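Local coordinates for protein galectin (Xenopus laevis, PDB 3WUD) that binds lactose and probably laminin as a proto-type galectin, a beta-sandwich lectin that recognises beta-galactosides, at residues S32-L37 / V45-P50; N59-N64 / N78-Q83; G17-L22 / S89-Y94. All coordinates share one frame; numbering follows the deposited sequence. Where two conformers were deposited one is given.

How the contacts relate
Contacts 1 and 2 adjoin in the carbohydrate-binding sheet, their centres about 10 Å apart, where strand 43-51 lies beside strand 60-67; His47 N sits 2.8 Å from Asn64 O, a probable hydrogen bond. Both contacts reach the same galactose, contact 1 through His47 and contact 2 through Asn64. Contact 3 belongs to the opposing sheet, its centre about 13 Å from that of contact 1 and about 17 Å from that of contact 2. The sheets meet through side chains of the core: Leu37 CD1 of contact 1 packs 3.6 Å from Phe92 CB of contact 3, while Phe82 of contact 2 touches both Pro50 and Ile90.

Contact 1: S32-L37 / V45-P50; sequences SFAINL and VIHFNP. With GAL (beta-D-galactopyranose), chain B.
Asn36 and His47 face each other on the sugar-binding side of the hairpin formed by strands 34-37 and 43-51. His47 ND1 donates to a lone pair of Asn36 OD1 (2.7 Å), and amide and imidazole lie nearly coplanar, 16° apart. That bond fixes the rotation of the ring and presents NE2 to the galactose, whose O4 is hydrogen-bonded to it at 2.7 Å. Asn36 is held in turn by Ser124, through ND2. Farther along, Pro50 has no N-H to offer Phe33 O; the side chain of Asn49, with CG anti to the backbone N (chi1 -173°), brings ND2 to that oxygen instead, at 2.8 Å and from above the carbonyl plane. Asn49 OD1 accepts from Arg51, which itself hydrogen-bonds the galactose. On the other face Pro50 CD lies over the Phe33 ring, 4.0 Å from its centroid, a CH-pi contact. Ile35 and Phe48 lie side by side there, and at the far end Val45 and Ile46 both face Leu37 in a classic beta bulge. The hairpin runs between strands 120-126 and 60-67, and its inward Ile35, Leu37, Ile46 and Phe48 pack on strands 86-95 and 98-103 of the opposing sheet.

Contact 2: N59-N64 / N78-Q83; sequences NKIICN and NVFPFQ. With GAL (beta-D-galactopyranose), chain B.
Phe80 lies flat against the backbone of Asn59, and this is the tight centre of the contact. Asn59 CA stands 3.5 Å from the centroid of the Phe80 ring and almost exactly on its normal, a CH-pi contact, while Phe82 CD2 covers the opposite face, over its centre. The ring is therefore clamped between Asn59 and Phe82 of its own loop. The Asn59 amide continues over the same ring, its plane 16° from that of the phenyl, with OD1 3.5 Å from Phe80 CE2. Phe80 holds its CG anti to the backbone N (chi1 -157°), which lays the ring against Asn59.

Ile61 brings its CD1 methyl up to the edge of the Phe82 ring, 3.6 Å from CE2, and the same methyl meets Val79 CG1 at 3.9 Å. It is also 3.4 Å from Val79 O, a buried carbonyl oxygen with no polar partner in the model. No hydrogen bond joins the two segments, so close fit does the work here.

Toward solvent the packing thins. Lys60 and Asn78 run side by side, and the lysine meets Asn78 OD1 with CD (3.5 Å) and CE, while Lys60 NZ bonds to Thr58 O.

Asn59 and Lys60 both face Arg51 in a G1 bulge, with Asn59 in a left-handed conformation. At the other end of segment 59-64, Asn64 ND2 gives a nearly straight hydrogen bond (172°) to galactose O6 at 2.9 Å, and also donates to Gly72 O. The aromatic loop 78-83 thus closes one end of the galectin beta-sandwich as the chain passes from one sheet to the other, beside a strand that carries Asn64, farther along, into the galactoside pocket.

Contact 3: G17-L22 / S89-Y94; sequences GHCLEL and SICFEY
Gly17 opens the pairing with Tyr94: its N donates to Tyr94 O over 2.6 Å. Its backbone lies at positive phi, a conformation in which a beta carbon would collide with the carbonyl oxygen of the residue before. His18 then accepts from Tyr94 N through its carbonyl oxygen, while its side chain leaves the backbone away from strand 86-95, and ND1 donates to His136 O.

Cys19 sits opposite Glu93 in a non-hydrogen-bonded pair, with the two CB atoms 3.8 Å apart. Its sulphur does not join that partner but reaches diagonally to Cys91, SG to SG 2.1 Å, with a torsion of 91° about the S-S bond; both cysteines were modelled in two conformers, and this describes one. Glu93 pairs OE1 with Lys102 NZ in a salt bridge and OE2 with Gln95 NE2.

Leu20 exchanges two backbone hydrogen bonds with Phe92, both 2.9 Å between N and O, and turns its side chain to the inner face, where its CD2 and the ring's CD2 meet loosely at 4.5 Å. Glu21 returns to the disulfide face, its CB beside Cys91 SG in this conformer. Leu22 closes the ladder with two more backbone bonds, to Ile90.

The result is an antiparallel pair with two faces: cysteines and glutamates outward, Leu20, Leu22, Ile90 and Phe92 inward against the core. It lies within the five-stranded sheet of the galectin beta-sandwich, the sheet opposite the sugar-binding one, between strands 98-103 and 129-135.

Contact 1: S32-L37 / V45-P50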
loop_
_atom_site.group_PDB
_atom_site.type_symbol
_atom_site.label_atom_id
_atom_site.label_comp_id
_atom_site.label_asym_id
_atom_site.label_seq_id
_atom_site.Cartn_x
_atom_site.Cartn_y
_atom_site.Cartn_z
ATOM N N SER A 32 20.024 -8.165 0.722
ATOM C CA SER A 32 19.166 -8.134 -0.484
ATOM C C SER A 32 17.772 -7.566 -0.075
ATOM O O SER A 32 17.481 -7.423 1.132
ATOM C CB SER A 32 18.971 -9.553 -1.073
ATOM O OG SER A 32 18.323 -10.353 -0.148
ATOM N N PHE A 33 16.969 -7.228 -1.014
ATOM C CA PHE A 33 15.547 -6.948 -0.732
ATOM C C PHE A 33 14.724 -7.453 -1.958
ATOM O O PHE A 33 15.297 -7.712 -3.033
ATOM C CB PHE A 33 15.313 -5.446 -0.454
ATOM C CG PHE A 33 15.556 -4.521 -1.631
ATOM C CD1 PHE A 33 14.490 -4.096 -2.429
ATOM C CD2 PHE A 33 16.820 -3.988 -1.897
ATOM C CE1 PHE A 33 14.690 -3.253 -3.493
ATOM C CE2 PHE A 33 17.029 -3.110 -2.950
ATOM C CZ PHE A 33 15.965 -2.744 -3.745
ATOM N N ALA A 34 13.406 -7.658 -1.788
ATOM C CA ALA A 34 12.629 -8.204 -2.908
ATOM C C ALA A 34 11.317 -7.463 -2.919
ATOM O O ALA A 34 10.764 -7.154 -1.840
ATOM C CB ALA A 34 12.414 -9.718 -2.756
ATOM N N ILE A 35 10.842 -7.174 -4.135
ATOM C CA ILE A 35 9.486 -6.690 -4.343
ATOM C C ILE A 35 8.824 -7.679 -5.342
ATOM O O ILE A 35 9.373 -7.994 -6.406
ATOM C CB ILE A 35 9.515 -5.311 -4.992
ATOM C CG1 ILE A 35 10.235 -4.301 -4.096
ATOM C CG2 ILE A 35 8.076 -4.871 -5.402
ATOM C CD1 ILE A 35 10.804 -3.197 -4.896
ATOM N N ASN A 36 7.708 -8.226 -4.900
ATOM C CA ASN A 36 6.908 -9.144 -5.666
ATOM C C ASN A 36 5.592 -8.544 -6.161
ATOM O O ASN A 36 4.910 -7.941 -5.376
ATOM C CB ASN A 36 6.597 -10.270 -4.735
ATOM C CG ASN A 36 7.837 -10.974 -4.239
ATOM O OD1 ASN A 36 8.711 -11.340 -5.031
ATOM N ND2 ASN A 36 7.912 -11.166 -2.952
ATOM N N LEU A 37 5.238 -8.723 -7.419
ATOM C CA LEU A 37 3.955 -8.265 -7.972
ATOM C C LEU A 37 3.313 -9.452 -8.655
ATOM O O LEU A 37 4.005 -10.192 -9.398
ATOM C CB LEU A 37 4.193 -7.198 -9.042
ATOM C CG LEU A 37 4.625 -5.800 -8.651
ATOM C CD1 LEU A 37 4.469 -4.939 -9.907
ATOM C CD2 LEU A 37 3.718 -5.282 -7.591
ATOM N N VAL A 45 4.022 -12.623 -10.944
ATOM C CA VAL A 45 4.427 -12.245 -12.271
ATOM C C VAL A 45 5.885 -11.754 -12.302
ATOM O O VAL A 45 6.609 -12.061 -13.214
ATOM C CB VAL A 45 3.458 -11.167 -12.878
ATOM C CG1 VAL A 45 3.842 -10.935 -14.304
ATOM C CG2 VAL A 45 1.993 -11.660 -12.862
ATOM N N ILE A 46 6.287 -10.983 -11.305
ATOM C CA ILE A 46 7.738 -10.645 -11.055
ATOM C C ILE A 46 8.105 -10.732 -9.560
ATOM O O ILE A 46 7.421 -10.274 -8.670
ATOM C CB ILE A 46 8.188 -9.295 -11.698
ATOM C CG1 ILE A 46 9.728 -9.145 -11.638
ATOM C CG2 ILE A 46 7.503 -8.151 -11.012
ATOM C CD1 ILE A 46 10.213 -7.951 -12.478
ATOM N N HIS A 47 9.280 -11.345 -9.327
ATOM C CA HIS A 47 10.026 -11.316 -8.114
ATOM C C HIS A 47 11.265 -10.558 -8.516
ATOM O O HIS A 47 12.040 -11.041 -9.367
ATOM C CB HIS A 47 10.358 -12.739 -7.640
ATOM C CG HIS A 47 11.393 -12.821 -6.544
ATOM N ND1 HIS A 47 11.123 -12.524 -5.229
ATOM C CD2 HIS A 47 12.666 -13.253 -6.584
ATOM C CE1 HIS A 47 12.203 -12.791 -4.496
ATOM N NE2 HIS A 47 13.121 -13.282 -5.300
ATOM N N PHE A 48 11.401 -9.359 -7.975
ATOM C CA PHE A 48 12.431 -8.387 -8.282
ATOM C C PHE A 48 13.361 -8.311 -7.081
ATOM O O PHE A 48 12.954 -7.889 -5.999
ATOM C CB PHE A 48 11.768 -7.028 -8.505
ATOM C CG PHE A 48 12.723 -5.912 -8.728
ATOM C CD1 PHE A 48 13.260 -5.696 -9.993
ATOM C CD2 PHE A 48 13.083 -5.059 -7.690
ATOM C CE1 PHE A 48 14.134 -4.648 -10.223
ATOM C CE2 PHE A 48 13.992 -4.006 -7.892
ATOM C CZ PHE A 48 14.529 -3.837 -9.169
ATOM N N ASN A 49 14.554 -8.887 -7.198
ATOM C CA ASN A 49 15.429 -9.130 -6.070
ATOM C C ASN A 49 16.925 -8.605 -6.214
ATOM O O ASN A 49 17.803 -9.365 -6.597
ATOM C CB ASN A 49 15.448 -10.652 -5.840
ATOM C CG ASN A 49 16.190 -11.099 -4.579
ATOM O OD1 ASN A 49 16.698 -12.210 -4.564
ATOM N ND2 ASN A 49 16.223 -10.292 -3.540
ATOM N N PRO A 50 17.141 -7.294 -5.896
ATOM C CA PRO A 50 18.454 -6.720 -5.890
ATOM C C PRO A 50 19.203 -7.385 -4.738
ATOM O O PRO A 50 18.692 -7.511 -3.672
ATOM C CB PRO A 50 18.189 -5.221 -5.629
ATOM C CG PRO A 50 16.852 -5.007 -6.241
ATOM C CD PRO A 50 16.134 -6.239 -5.707
HETATM C C1 GAL B . 16.613 -18.159 -4.794
HETATM C C2 GAL B . 16.229 -17.406 -3.528
HETATM C C3 GAL B . 14.774 -16.941 -3.508
HETATM C C4 GAL B . 14.470 -16.241 -4.840
HETATM C C5 GAL B . 14.912 -17.136 -6.007
HETATM C C6 GAL B . 14.685 -16.561 -7.387
HETATM O O2 GAL B . 16.405 -18.252 -2.399
HETATM O O3 GAL B . 14.546 -16.154 -2.352
HETATM O O4 GAL B . 15.170 -14.991 -4.906
HETATM O O5 GAL B . 16.312 -17.444 -5.975
HETATM O O6 GAL B . 15.088 -17.416 -8.439
#

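Contact 2: N59-N64 / N78-Q83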
loop_
_atom_site.group_PDB
_atom_site.type_symbol
_atom_site.label_atom_id
_atom_site.label_comp_id
_atom_site.label_asym_id
_atom_site.label_seq_id
_atom_site.Cartn_x
_atom_site.Cartn_y
_atom_site.Cartn_z
ATOM N N ASN A 59 25.884 -7.202 -6.093
ATOM C CA ASN A 59 25.378 -6.138 -6.937
ATOM C C ASN A 59 24.775 -6.577 -8.250
ATOM O O ASN A 59 25.121 -6.039 -9.321
ATOM C CB ASN A 59 26.450 -5.024 -7.123
ATOM C CG ASN A 59 26.919 -4.425 -5.773
ATOM O OD1 ASN A 59 26.356 -4.684 -4.711
ATOM N ND2 ASN A 59 27.958 -3.622 -5.833
ATOM N N LYS A 60 23.846 -7.566 -8.155
ATOM C CA LYS A 60 23.090 -7.977 -9.332
ATOM C C LYS A 60 21.634 -7.858 -8.951
ATOM O O LYS A 60 21.289 -8.058 -7.818
ATOM C CB LYS A 60 23.340 -9.445 -9.691
ATOM C CG LYS A 60 24.826 -9.825 -9.873
ATOM C CD LYS A 60 25.326 -9.271 -11.170
ATOM C CE LYS A 60 26.804 -9.639 -11.392
ATOM N NZ LYS A 60 27.637 -8.607 -10.714
ATOM N N ILE A 61 20.781 -7.658 -9.933
ATOM C CA ILE A 61 19.381 -7.824 -9.743
ATOM C C ILE A 61 18.978 -9.218 -10.312
ATOM O O ILE A 61 19.157 -9.478 -11.534
ATOM C CB ILE A 61 18.557 -6.774 -10.464
ATOM C CG1 ILE A 61 18.955 -5.356 -10.010
ATOM C CG2 ILE A 61 17.088 -7.029 -10.180
ATOM C CD1 ILE A 61 18.221 -4.286 -10.760
ATOM N N ILE A 62 18.391 -10.050 -9.456
ATOM C CA ILE A 62 17.882 -11.345 -9.963
ATOM C C ILE A 62 16.387 -11.140 -10.080
ATOM O O ILE A 62 15.779 -10.624 -9.145
ATOM C CB ILE A 62 18.160 -12.428 -8.953
ATOM C CG1 ILE A 62 19.614 -12.877 -9.047
ATOM C CG2 ILE A 62 17.272 -13.659 -9.201
ATOM C CD1 ILE A 62 20.677 -11.810 -9.196
ATOM N N CYS A 63 15.785 -11.418 -11.242
ATOM C CA CYS A 63 14.319 -11.454 -11.351
ATOM C C CYS A 63 13.868 -12.874 -11.680
ATOM O O CYS A 63 14.570 -13.663 -12.342
ATOM C CB CYS A 63 13.854 -10.544 -12.461
ATOM S SG CYS A 63 14.164 -8.777 -12.058
ATOM N N ASN A 64 12.684 -13.216 -11.215
ATOM C CA ASN A 64 12.087 -14.470 -11.581
ATOM C C ASN A 64 10.579 -14.382 -11.463
ATOM O O ASN A 64 10.048 -13.413 -10.979
ATOM C CB ASN A 64 12.594 -15.566 -10.625
ATOM C CG ASN A 64 12.582 -16.962 -11.279
ATOM O OD1 ASN A 64 11.915 -17.206 -12.226
ATOM N ND2 ASN A 64 13.243 -17.896 -10.682
ATOM N N ASN A 78 22.955 -6.904 -14.576
ATOM C CA ASN A 78 24.095 -6.192 -14.017
ATOM C C ASN A 78 23.754 -4.724 -13.617
ATOM O O ASN A 78 24.425 -4.141 -12.823
ATOM C CB ASN A 78 25.369 -6.171 -14.927
ATOM C CG ASN A 78 25.941 -7.548 -15.174
ATOM O OD1 ASN A 78 25.527 -8.521 -14.551
ATOM N ND2 ASN A 78 26.916 -7.654 -16.084
ATOM N N VAL A 79 22.665 -4.142 -14.091
ATOM C CA VAL A 79 22.370 -2.779 -13.631
ATOM C C VAL A 79 22.101 -2.813 -12.136
ATOM O O VAL A 79 21.450 -3.734 -11.645
ATOM C CB VAL A 79 21.176 -2.187 -14.366
ATOM C CG1 VAL A 79 19.908 -2.884 -14.003
ATOM C CG2 VAL A 79 21.022 -0.714 -14.014
ATOM N N PHE A 80 22.583 -1.804 -11.413
ATOM C CA PHE A 80 22.454 -1.806 -9.952
ATOM C C PHE A 80 22.650 -0.427 -9.351
ATOM O O PHE A 80 23.692 -0.151 -8.739
ATOM C CB PHE A 80 23.471 -2.775 -9.355
ATOM C CG PHE A 80 23.113 -3.282 -7.982
ATOM C CD1 PHE A 80 22.254 -4.357 -7.836
ATOM C CD2 PHE A 80 23.669 -2.754 -6.812
ATOM C CE1 PHE A 80 21.925 -4.852 -6.575
ATOM C CE2 PHE A 80 23.291 -3.200 -5.546
ATOM C CZ PHE A 80 22.403 -4.285 -5.426
ATOM N N PRO A 81 21.657 0.418 -9.471
ATOM C CA PRO A 81 21.740 1.772 -8.890
ATOM C C PRO A 81 21.351 1.853 -7.421
ATOM O O PRO A 81 20.717 2.842 -7.006
ATOM C CB PRO A 81 20.673 2.493 -9.664
ATOM C CG PRO A 81 19.650 1.452 -9.870
ATOM C CD PRO A 81 20.403 0.208 -10.190
ATOM N N PHE A 82 21.593 0.815 -6.648
ATOM C CA PHE A 82 21.130 0.807 -5.276
ATOM C C PHE A 82 22.301 0.980 -4.300
ATOM O O PHE A 82 23.407 0.655 -4.640
ATOM C CB PHE A 82 20.320 -0.488 -4.973
ATOM C CG PHE A 82 19.261 -0.794 -5.986
ATOM C CD1 PHE A 82 18.038 -0.163 -5.919
ATOM C CD2 PHE A 82 19.456 -1.789 -6.963
ATOM C CE1 PHE A 82 17.089 -0.425 -6.859
ATOM C CE2 PHE A 82 18.485 -2.086 -7.876
ATOM C CZ PHE A 82 17.306 -1.407 -7.806
ATOM N N GLN A 83 22.035 1.619 -3.147
ATOM C CA GLN A 83 22.958 1.691 -2.018
ATOM C C GLN A 83 22.251 1.284 -0.748
ATOM O O GLN A 83 21.083 1.590 -0.519
ATOM C CB GLN A 83 23.480 3.135 -1.818
ATOM C CG GLN A 83 23.534 3.933 -3.112
ATOM C CD GLN A 83 24.253 5.278 -3.010
ATOM O OE1 GLN A 83 24.112 6.019 -2.027
ATOM N NE2 GLN A 83 25.011 5.608 -4.056
HETATM C C1 GAL B . 16.613 -18.159 -4.794
HETATM C C2 GAL B . 16.229 -17.406 -3.528
HETATM C C3 GAL B . 14.774 -16.941 -3.508
HETATM C C4 GAL B . 14.470 -16.241 -4.840
HETATM C C5 GAL B . 14.912 -17.136 -6.007
HETATM C C6 GAL B . 14.685 -16.561 -7.387
HETATM O O2 GAL B . 16.405 -18.252 -2.399
HETATM O O3 GAL B . 14.546 -16.154 -2.352
HETATM O O4 GAL B . 15.170 -14.991 -4.906
HETATM O O5 GAL B . 16.312 -17.444 -5.975
HETATM O O6 GAL B . 15.088 -17.416 -8.439
#

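Contact 3: G17-L22 / S89-Y94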
loop_
_atom_site.group_PDB
_atom_site.type_symbol
_atom_site.label_atom_id
_atom_site.label_comp_id
_atom_site.label_asym_id
_atom_site.label_seq_id
_atom_site.Cartn_x
_atom_site.Cartn_y
_atom_site.Cartn_z
ATOM N N GLY A 17 -0.963 -0.932 -19.282
ATOM C CA GLY A 17 -0.614 0.427 -19.640
ATOM C C GLY A 17 -0.329 1.350 -18.483
ATOM O O GLY A 17 0.010 2.493 -18.725
ATOM N N HIS A 18 -0.444 0.856 -17.235
ATOM C CA HIS A 18 -0.175 1.639 -16.031
ATOM C C HIS A 18 1.046 1.141 -15.287
ATOM O O HIS A 18 1.511 0.032 -15.555
ATOM C CB HIS A 18 -1.406 1.572 -15.121
ATOM C CG HIS A 18 -2.621 2.159 -15.765
ATOM N ND1 HIS A 18 -2.988 3.476 -15.581
ATOM C CD2 HIS A 18 -3.467 1.661 -16.700
ATOM C CE1 HIS A 18 -4.054 3.742 -16.319
ATOM N NE2 HIS A 18 -4.363 2.656 -17.011
ATOM N N CYS A 19 1.518 1.965 -14.342
ATOM C CA CYS A 19 2.700 1.612 -13.568
ATOM C C CYS A 19 2.439 1.858 -12.097
ATOM O O CYS A 19 1.586 2.653 -11.684
ATOM C CB CYS A 19 4.062 2.176 -14.120
ATOM S SG CYS A 19 4.825 3.760 -13.596
ATOM N N LEU A 20 3.112 1.046 -11.300
ATOM C CA LEU A 20 3.056 1.090 -9.856
ATOM C C LEU A 20 4.468 1.539 -9.457
ATOM O O LEU A 20 5.442 0.907 -9.840
ATOM C CB LEU A 20 2.706 -0.294 -9.320
ATOM C CG LEU A 20 2.690 -0.457 -7.778
ATOM C CD1 LEU A 20 2.056 -1.749 -7.314
ATOM C CD2 LEU A 20 4.101 -0.411 -7.180
ATOM N N GLU A 21 4.563 2.669 -8.814
ATOM C CA GLU A 21 5.843 3.171 -8.293
ATOM C C GLU A 21 5.970 2.875 -6.848
ATOM O O GLU A 21 5.062 3.152 -6.090
ATOM C CB GLU A 21 5.952 4.694 -8.445
ATOM C CG GLU A 21 7.305 5.199 -7.923
ATOM C CD GLU A 21 7.292 6.654 -7.504
ATOM O OE1 GLU A 21 7.882 6.992 -6.428
ATOM O OE2 GLU A 21 6.696 7.445 -8.260
ATOM N N LEU A 22 7.106 2.299 -6.439
ATOM C CA LEU A 22 7.392 2.019 -5.032
ATOM C C LEU A 22 8.627 2.824 -4.596
ATOM O O LEU A 22 9.615 2.847 -5.309
ATOM C CB LEU A 22 7.663 0.532 -4.799
ATOM C CG LEU A 22 7.639 0.041 -3.346
ATOM C CD1 LEU A 22 6.903 -1.270 -3.199
ATOM C CD2 LEU A 22 9.050 -0.091 -2.739
ATOM N N SER A 89 13.574 4.287 -5.472
ATOM C CA SER A 89 12.243 4.293 -6.091
ATOM C C SER A 89 12.314 3.472 -7.365
ATOM O O SER A 89 13.288 3.567 -8.136
ATOM C CB SER A 89 11.762 5.737 -6.356
ATOM O OG SER A 89 12.548 6.315 -7.346
ATOM N N ILE A 90 11.344 2.583 -7.584
ATOM C CA ILE A 90 11.298 1.747 -8.783
ATOM C C ILE A 90 9.869 1.813 -9.346
ATOM O O ILE A 90 8.910 1.801 -8.502
ATOM C CB ILE A 90 11.673 0.278 -8.419
ATOM C CG1 ILE A 90 13.055 0.214 -7.722
ATOM C CG2 ILE A 90 11.598 -0.647 -9.635
ATOM C CD1 ILE A 90 12.996 -0.350 -6.331
ATOM N N CYS A 91 9.702 1.846 -10.690
ATOM C CA CYS A 91 8.329 1.791 -11.337
ATOM C C CYS A 91 8.220 0.479 -12.089
ATOM O O CYS A 91 9.110 0.067 -12.842
ATOM C CB CYS A 91 7.885 2.973 -12.295
ATOM S SG CYS A 91 6.104 3.370 -12.025
ATOM N N PHE A 92 7.118 -0.184 -11.888
ATOM C CA PHE A 92 6.773 -1.401 -12.635
ATOM C C PHE A 92 5.636 -1.085 -13.581
ATOM O O PHE A 92 4.589 -0.764 -13.096
ATOM C CB PHE A 92 6.399 -2.498 -11.648
ATOM C CG PHE A 92 7.491 -2.800 -10.642
ATOM C CD1 PHE A 92 8.362 -3.861 -10.841
ATOM C CD2 PHE A 92 7.546 -2.070 -9.468
ATOM C CE1 PHE A 92 9.338 -4.139 -9.887
ATOM C CE2 PHE A 92 8.504 -2.330 -8.544
ATOM C CZ PHE A 92 9.409 -3.374 -8.764
ATOM N N GLU A 93 5.876 -1.113 -14.901
ATOM C CA GLU A 93 4.878 -0.768 -15.898
ATOM C C GLU A 93 4.366 -2.069 -16.472
ATOM O O GLU A 93 5.172 -2.926 -16.876
ATOM C CB GLU A 93 5.487 0.086 -17.008
ATOM C CG GLU A 93 4.549 0.296 -18.181
ATOM C CD GLU A 93 5.184 1.093 -19.312
ATOM O OE1 GLU A 93 5.996 1.973 -18.999
ATOM O OE2 GLU A 93 4.829 0.837 -20.499
ATOM N N TYR A 94 3.048 -2.208 -16.492
ATOM C CA TYR A 94 2.381 -3.410 -17.037
ATOM C C TYR A 94 1.969 -3.285 -18.522
ATOM O O TYR A 94 1.111 -2.462 -18.880
ATOM C CB TYR A 94 1.159 -3.717 -16.126
ATOM C CG TYR A 94 0.261 -4.885 -16.489
ATOM C CD1 TYR A 94 0.629 -5.880 -17.427
ATOM C CD2 TYR A 94 -0.961 -5.008 -15.891
ATOM C CE1 TYR A 94 -0.250 -6.926 -17.749
ATOM C CE2 TYR A 94 -1.819 -6.017 -16.214
ATOM C CZ TYR A 94 -1.464 -6.998 -17.118
ATOM O OH TYR A 94 -2.392 -8.011 -17.431
#